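SnoK (Streptomyces nogalater, PDB 5EPA) probably acts as an iron- and 2-oxoglutarate-dependent carbocyclase in the biosynthesis of the polyketide antibiotic nogalamycin. Local coordinates at residues Ser165-Ser170 with Pro196-Gln201; Val239-Asp244 with Glu268-Val273. All coordinates share one frame; numbering follows the deposited sequence.

Contact 1: residues Ser165-Ser170 with Pro196-Gln201; sequences SYVPGS and PDYPWQ
Val167 and Gln201 make the closest direct contact between Ser165-Ser170 and Pro196-Gln201, and the two methyls of Val167 divide between Gln201 and Tyr198. From Val167 CB, which points at the other segment, CG1 leaves anti to the backbone N (chi1 -179°) and comes to rest 3.6 Å from Gln201 CB, with Gln201 CG a little farther along the same side chain. The second branch, CG2, turns to Tyr198 and approaches its ring at the edge, near the ring plane, with Val167 CG2 lying 4.1 Å from Tyr198 CE1. Beyond its point of contact the Gln201 chain bends at chi2 (-66°), carrying the amide away from the valine. There Gln201 OE1 accepts a hydrogen bond from a water at 2.8 Å, and the same water donates to Pro168 O, also at 2.8 Å. On the other side of the amide, Gln201 NE2 leans only weakly on Asp197 OD2, at 2.7 Å.

The turn that ends the first segment is closed by its own Val167 O, which accepts hydrogen bonds from both Ser170 N and Ser170 OG. Ser170 OG in addition bonds Val221 N, while Tyr198 rests on Met223 of strand 222-224, which carries the iron ligand His222. Here a type II beta turn, Val167 to Ser170 with Gly169 at positive phi, follows strand 164-166 of the minor sheet of a double-stranded beta-helix, the cupin fold of the PhyH family.

Contact 2: residues Val239-Asp244 with Glu268-Val273; sequences VYMDAD and ELFPLV
Tyr240 meets Val273 through the CD1 and CE1 atoms of its ring: Val273 CG2 lies 3.7 Å from Tyr240 CD1 and 3.9 Å from Tyr240 CE1, approaching obliquely, with the two side chains roughly at right angles. With chi1 of Val273 at 174°, CG2 stands beside the backbone N, and it is this branch that meets the tyrosine. At the far end of the tyrosine, the hydroxyl is hydrogen-bonded with Val95 O, while Ile100, Ser101 and Ala104 of helix 98-108 also touch the side chain. Val273 reaches Ser101 too, which brings the C-terminal segment and this helix together around one aromatic residue.

Met241 points the other way, as successive residues of a beta strand do. Strand 233-242 is central in the larger antiparallel sheet of the double-stranded beta-helix, flanked by strands 112-122 and 148-153, and residues 270-273 run at 93° to residues 240-243. With the chain extended beyond CG, the thioether carries its methyl out to Phe270: Met241 CE is 3.8 Å from Phe270 CB and 3.9 Å from Phe270 CD1, oblique to the ring. Leu265 touches both side chains.

Past the strand, Ala243 turns its methyl to the crossing segment, where Ala243 CB lies 4.0 Å from Leu272 CD2. Polar ties run through a third party, as Arg113 bonds Ala243 O through NE and Phe270 O through NH1.

Contact 1 and contact 2 follow one another along the chain and lie well apart, their centres 29 Å from each other and their nearest atoms about 12 Å. Each lies at a strand of a different sheet, 164-166 and 233-242, and the iron and 2-oxoglutarate site is about 11 to 13 Å from a side chain of each. In contact 1, the side chain of Val167 is about 7 Å from that of the iron ligand His222, and about 12 Å from the iron. In contact 2, the side chain of Tyr240 is about 11 Å from the bound 2-oxoglutarate and about 10 Å from the side chains of Trp151 and His216, which bind it. Neither contact supplies a ligand to the metal.

Contact 1: residues Ser165-Ser170 with Pro196-Gln201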
loop_
_atom_site.group_PDB
_atom_site.type_symbol
_atom_site.label_atom_id
_atom_site.label_comp_id
_atom_site.label_asym_id
_atom_site.label_seq_id
_atom_site.Cartn_x
_atom_site.Cartn_y
_atom_site.Cartn_z
ATOM N N SER A 165 -4.635 10.150 -2.406
ATOM C CA SER A 165 -5.836 10.679 -1.796
ATOM C C SER A 165 -6.699 9.563 -1.272
ATOM O O SER A 165 -6.673 8.460 -1.808
ATOM C CB SER A 165 -6.660 11.508 -2.795
ATOM O OG SER A 165 -5.941 12.642 -3.224
ATOM N N TYR A 166 -7.484 9.865 -0.244
ATOM C CA TYR A 166 -8.282 8.863 0.494
ATOM C C TYR A 166 -9.698 9.370 0.715
ATOM O O TYR A 166 -9.927 10.569 0.785
ATOM C CB TYR A 166 -7.657 8.592 1.880
ATOM C CG TYR A 166 -6.202 8.239 1.799
ATOM C CD1 TYR A 166 -5.244 9.229 1.832
ATOM C CD2 TYR A 166 -5.783 6.905 1.675
ATOM C CE1 TYR A 166 -3.906 8.929 1.726
ATOM C CE2 TYR A 166 -4.426 6.591 1.604
ATOM C CZ TYR A 166 -3.491 7.614 1.632
ATOM O OH TYR A 166 -2.148 7.354 1.493
ATOM N N VAL A 167 -10.648 8.445 0.749
ATOM C CA VAL A 167 -12.002 8.757 1.110
ATOM C C VAL A 167 -12.187 8.399 2.606
ATOM O O VAL A 167 -12.347 7.237 2.960
ATOM C CB VAL A 167 -12.999 7.994 0.232
ATOM C CG1 VAL A 167 -14.436 8.350 0.609
ATOM C CG2 VAL A 167 -12.776 8.332 -1.224
ATOM N N PRO A 168 -12.219 9.430 3.482
ATOM C CA PRO A 168 -12.400 9.207 4.913
ATOM C C PRO A 168 -13.617 8.346 5.274
ATOM O O PRO A 168 -14.716 8.581 4.791
ATOM C CB PRO A 168 -12.604 10.622 5.466
ATOM C CG PRO A 168 -11.946 11.496 4.480
ATOM C CD PRO A 168 -12.231 10.869 3.161
ATOM N N GLY A 169 -13.400 7.355 6.126
ATOM C CA GLY A 169 -14.476 6.483 6.620
ATOM C C GLY A 169 -14.905 5.402 5.648
ATOM O O GLY A 169 -15.772 4.609 5.963
ATOM N N SER A 170 -14.290 5.342 4.474
ATOM C CA SER A 170 -14.742 4.411 3.447
ATOM C C SER A 170 -14.441 2.932 3.776
ATOM O O SER A 170 -15.025 2.018 3.207
ATOM C CB SER A 170 -14.162 4.784 2.093
ATOM O OG SER A 170 -12.749 4.862 2.151
ATOM N N PRO A 196 -22.953 3.577 -4.842
ATOM C CA PRO A 196 -23.635 4.712 -5.495
ATOM C C PRO A 196 -23.323 6.081 -4.909
ATOM O O PRO A 196 -23.313 7.073 -5.629
ATOM C CB PRO A 196 -25.107 4.389 -5.299
ATOM C CG PRO A 196 -25.130 2.899 -5.268
ATOM C CD PRO A 196 -23.871 2.468 -4.572
ATOM N N ASP A 197 -23.049 6.129 -3.625
ATOM C CA ASP A 197 -22.768 7.400 -2.968
ATOM C C ASP A 197 -21.305 7.874 -3.114
ATOM O O ASP A 197 -20.969 8.975 -2.665
ATOM C CB ASP A 197 -23.135 7.283 -1.504
ATOM C CG ASP A 197 -23.610 8.589 -0.916
ATOM O OD1 ASP A 197 -24.587 9.180 -1.427
ATOM O OD2 ASP A 197 -22.958 9.047 0.065
ATOM N N TYR A 198 -20.452 7.063 -3.745
ATOM C CA TYR A 198 -19.035 7.415 -3.933
ATOM C C TYR A 198 -18.814 8.841 -4.425
ATOM O O TYR A 198 -18.034 9.572 -3.849
ATOM C CB TYR A 198 -18.293 6.420 -4.869
ATOM C CG TYR A 198 -16.920 6.899 -5.317
ATOM C CD1 TYR A 198 -15.938 7.202 -4.387
ATOM C CD2 TYR A 198 -16.617 7.082 -6.650
ATOM C CE1 TYR A 198 -14.714 7.711 -4.777
ATOM C CE2 TYR A 198 -15.400 7.601 -7.047
ATOM C CZ TYR A 198 -14.451 7.920 -6.107
ATOM O OH TYR A 198 -13.185 8.367 -6.491
ATOM N N PRO A 199 -19.506 9.236 -5.487
ATOM C CA PRO A 199 -19.263 10.579 -6.009
ATOM C C PRO A 199 -19.585 11.763 -5.065
ATOM O O PRO A 199 -19.123 12.866 -5.334
ATOM C CB PRO A 199 -20.176 10.661 -7.265
ATOM C CG PRO A 199 -20.748 9.304 -7.484
ATOM C CD PRO A 199 -20.584 8.537 -6.204
ATOM N N TRP A 200 -20.344 11.526 -4.003
ATOM C CA TRP A 200 -20.709 12.561 -3.030
ATOM C C TRP A 200 -19.880 12.496 -1.751
ATOM O O TRP A 200 -20.086 13.277 -0.815
ATOM C CB TRP A 200 -22.206 12.463 -2.723
ATOM C CG TRP A 200 -22.953 12.349 -3.990
ATOM C CD1 TRP A 200 -23.706 11.298 -4.402
ATOM C CD2 TRP A 200 -22.936 13.275 -5.071
ATOM N NE1 TRP A 200 -24.137 11.497 -5.667
ATOM C CE2 TRP A 200 -23.693 12.714 -6.106
ATOM C CE3 TRP A 200 -22.353 14.536 -5.269
ATOM C CZ2 TRP A 200 -23.919 13.381 -7.324
ATOM C CZ3 TRP A 200 -22.547 15.184 -6.477
ATOM C CH2 TRP A 200 -23.339 14.614 -7.488
ATOM N N GLN A 201 -18.893 11.607 -1.738
ATOM C CA GLN A 201 -17.967 11.515 -0.608
ATOM C C GLN A 201 -16.799 12.484 -0.761
ATOM O O GLN A 201 -16.298 12.695 -1.841
ATOM C CB GLN A 201 -17.389 10.114 -0.493
ATOM C CG GLN A 201 -18.432 9.046 -0.278
ATOM C CD GLN A 201 -19.132 9.189 1.054
ATOM O OE1 GLN A 201 -18.495 9.181 2.087
ATOM N NE2 GLN A 201 -20.437 9.333 1.026
HETATM O O HOH W 1 -16.765 7.290 3.308
#

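Contact 2: residues Val239-Asp244 with Glu268-Val273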
loop_
_atom_site.group_PDB
_atom_site.type_symbol
_atom_site.label_atom_id
_atom_site.label_comp_id
_atom_site.label_asym_id
_atom_site.label_seq_id
_atom_site.Cartn_x
_atom_site.Cartn_y
_atom_site.Cartn_z
ATOM N N VAL A 239 2.202 -4.420 2.285
ATOM C CA VAL A 239 0.893 -4.916 2.728
ATOM C C VAL A 239 1.107 -5.822 3.905
ATOM O O VAL A 239 1.815 -6.830 3.800
ATOM C CB VAL A 239 0.170 -5.665 1.625
ATOM C CG1 VAL A 239 -1.118 -6.233 2.133
ATOM C CG2 VAL A 239 -0.099 -4.748 0.445
ATOM N N TYR A 240 0.574 -5.422 5.049
ATOM C CA TYR A 240 0.593 -6.220 6.270
ATOM C C TYR A 240 -0.782 -6.883 6.419
ATOM O O TYR A 240 -1.787 -6.197 6.614
ATOM C CB TYR A 240 0.890 -5.352 7.484
ATOM C CG TYR A 240 2.266 -4.703 7.508
ATOM C CD1 TYR A 240 3.387 -5.440 7.843
ATOM C CD2 TYR A 240 2.426 -3.387 7.228
ATOM C CE1 TYR A 240 4.629 -4.872 7.866
ATOM C CE2 TYR A 240 3.675 -2.784 7.248
ATOM C CZ TYR A 240 4.779 -3.524 7.564
ATOM O OH TYR A 240 6.039 -2.940 7.605
ATOM N N MET A 241 -0.817 -8.205 6.283
ATOM C CA MET A 241 -2.052 -8.925 6.309
ATOM C C MET A 241 -2.318 -9.488 7.682
ATOM O O MET A 241 -1.417 -9.641 8.495
ATOM C CB MET A 241 -2.037 -10.032 5.272
ATOM C CG MET A 241 -1.022 -11.159 5.531
ATOM S SD MET A 241 -0.978 -12.362 4.206
ATOM C CE MET A 241 0.486 -13.280 4.722
ATOM N N ASP A 242 -3.562 -9.818 7.934
ATOM C CA ASP A 242 -3.937 -10.565 9.115
ATOM C C ASP A 242 -3.057 -11.823 9.214
ATOM O O ASP A 242 -2.814 -12.516 8.208
ATOM C CB ASP A 242 -5.402 -10.969 9.016
ATOM C CG ASP A 242 -6.350 -9.745 8.945
ATOM O OD1 ASP A 242 -6.758 -9.258 10.027
ATOM O OD2 ASP A 242 -6.723 -9.271 7.837
ATOM N N ALA A 243 -2.584 -12.126 10.419
ATOM C CA ALA A 243 -1.616 -13.211 10.609
ATOM C C ALA A 243 -2.134 -14.617 10.285
ATOM O O ALA A 243 -1.347 -15.562 10.160
ATOM C CB ALA A 243 -1.066 -13.171 12.013
ATOM N N ASP A 244 -3.446 -14.763 10.177
ATOM C CA ASP A 244 -4.076 -16.057 9.862
ATOM C C ASP A 244 -4.734 -16.010 8.481
ATOM O O ASP A 244 -5.560 -16.852 8.152
ATOM C CB ASP A 244 -5.114 -16.442 10.937
ATOM C CG ASP A 244 -6.297 -15.441 11.023
ATOM O OD1 ASP A 244 -6.343 -14.409 10.309
ATOM O OD2 ASP A 244 -7.238 -15.694 11.810
ATOM N N GLU A 268 8.756 -18.261 5.803
ATOM C CA GLU A 268 9.742 -17.198 5.636
ATOM C C GLU A 268 9.341 -16.133 4.642
ATOM O O GLU A 268 9.787 -15.002 4.768
ATOM C CB GLU A 268 11.090 -17.775 5.194
ATOM C CG GLU A 268 11.717 -18.772 6.135
ATOM C CD GLU A 268 12.607 -19.718 5.337
ATOM O OE1 GLU A 268 12.674 -19.527 4.070
ATOM O OE2 GLU A 268 13.225 -20.615 5.958
ATOM N N LEU A 269 8.530 -16.487 3.654
ATOM C CA LEU A 269 8.065 -15.492 2.680
ATOM C C LEU A 269 6.951 -14.573 3.215
ATOM O O LEU A 269 6.722 -13.523 2.676
ATOM C CB LEU A 269 7.624 -16.153 1.366
ATOM C CG LEU A 269 8.725 -16.939 0.645
ATOM C CD1 LEU A 269 8.194 -17.488 -0.669
ATOM C CD2 LEU A 269 9.973 -16.083 0.369
ATOM N N PHE A 270 6.325 -14.965 4.310
ATOM C CA PHE A 270 5.247 -14.205 4.897
ATOM C C PHE A 270 5.490 -14.043 6.399
ATOM O O PHE A 270 4.729 -14.529 7.226
ATOM C CB PHE A 270 3.918 -14.936 4.624
ATOM C CG PHE A 270 3.648 -15.212 3.164
ATOM C CD1 PHE A 270 3.404 -14.192 2.287
ATOM C CD2 PHE A 270 3.631 -16.510 2.675
ATOM C CE1 PHE A 270 3.166 -14.422 0.943
ATOM C CE2 PHE A 270 3.387 -16.760 1.326
ATOM C CZ PHE A 270 3.136 -15.700 0.464
ATOM N N PRO A 271 6.553 -13.328 6.774
ATOM C CA PRO A 271 7.014 -13.349 8.163
ATOM C C PRO A 271 6.128 -12.555 9.101
ATOM O O PRO A 271 5.547 -11.536 8.709
ATOM C CB PRO A 271 8.380 -12.679 8.084
ATOM C CG PRO A 271 8.318 -11.845 6.835
ATOM C CD PRO A 271 7.503 -12.634 5.886
ATOM N N LEU A 272 6.025 -13.052 10.324
ATOM C CA LEU A 272 5.284 -12.403 11.392
ATOM C C LEU A 272 5.923 -11.091 11.772
ATOM O O LEU A 272 7.124 -11.000 11.853
ATOM C CB LEU A 272 5.227 -13.255 12.652
ATOM C CG LEU A 272 4.144 -14.314 12.745
ATOM C CD1 LEU A 272 4.485 -15.275 13.867
ATOM C CD2 LEU A 272 2.762 -13.696 12.956
ATOM N N VAL A 273 5.075 -10.085 12.012
ATOM C CA VAL A 273 5.506 -8.833 12.585
ATOM C C VAL A 273 5.590 -8.993 14.089
ATOM O O VAL A 273 4.614 -9.391 14.724
ATOM C CB VAL A 273 4.501 -7.709 12.278
ATOM C CG1 VAL A 273 4.895 -6.421 13.004
ATOM C CG2 VAL A 273 4.443 -7.467 10.782
#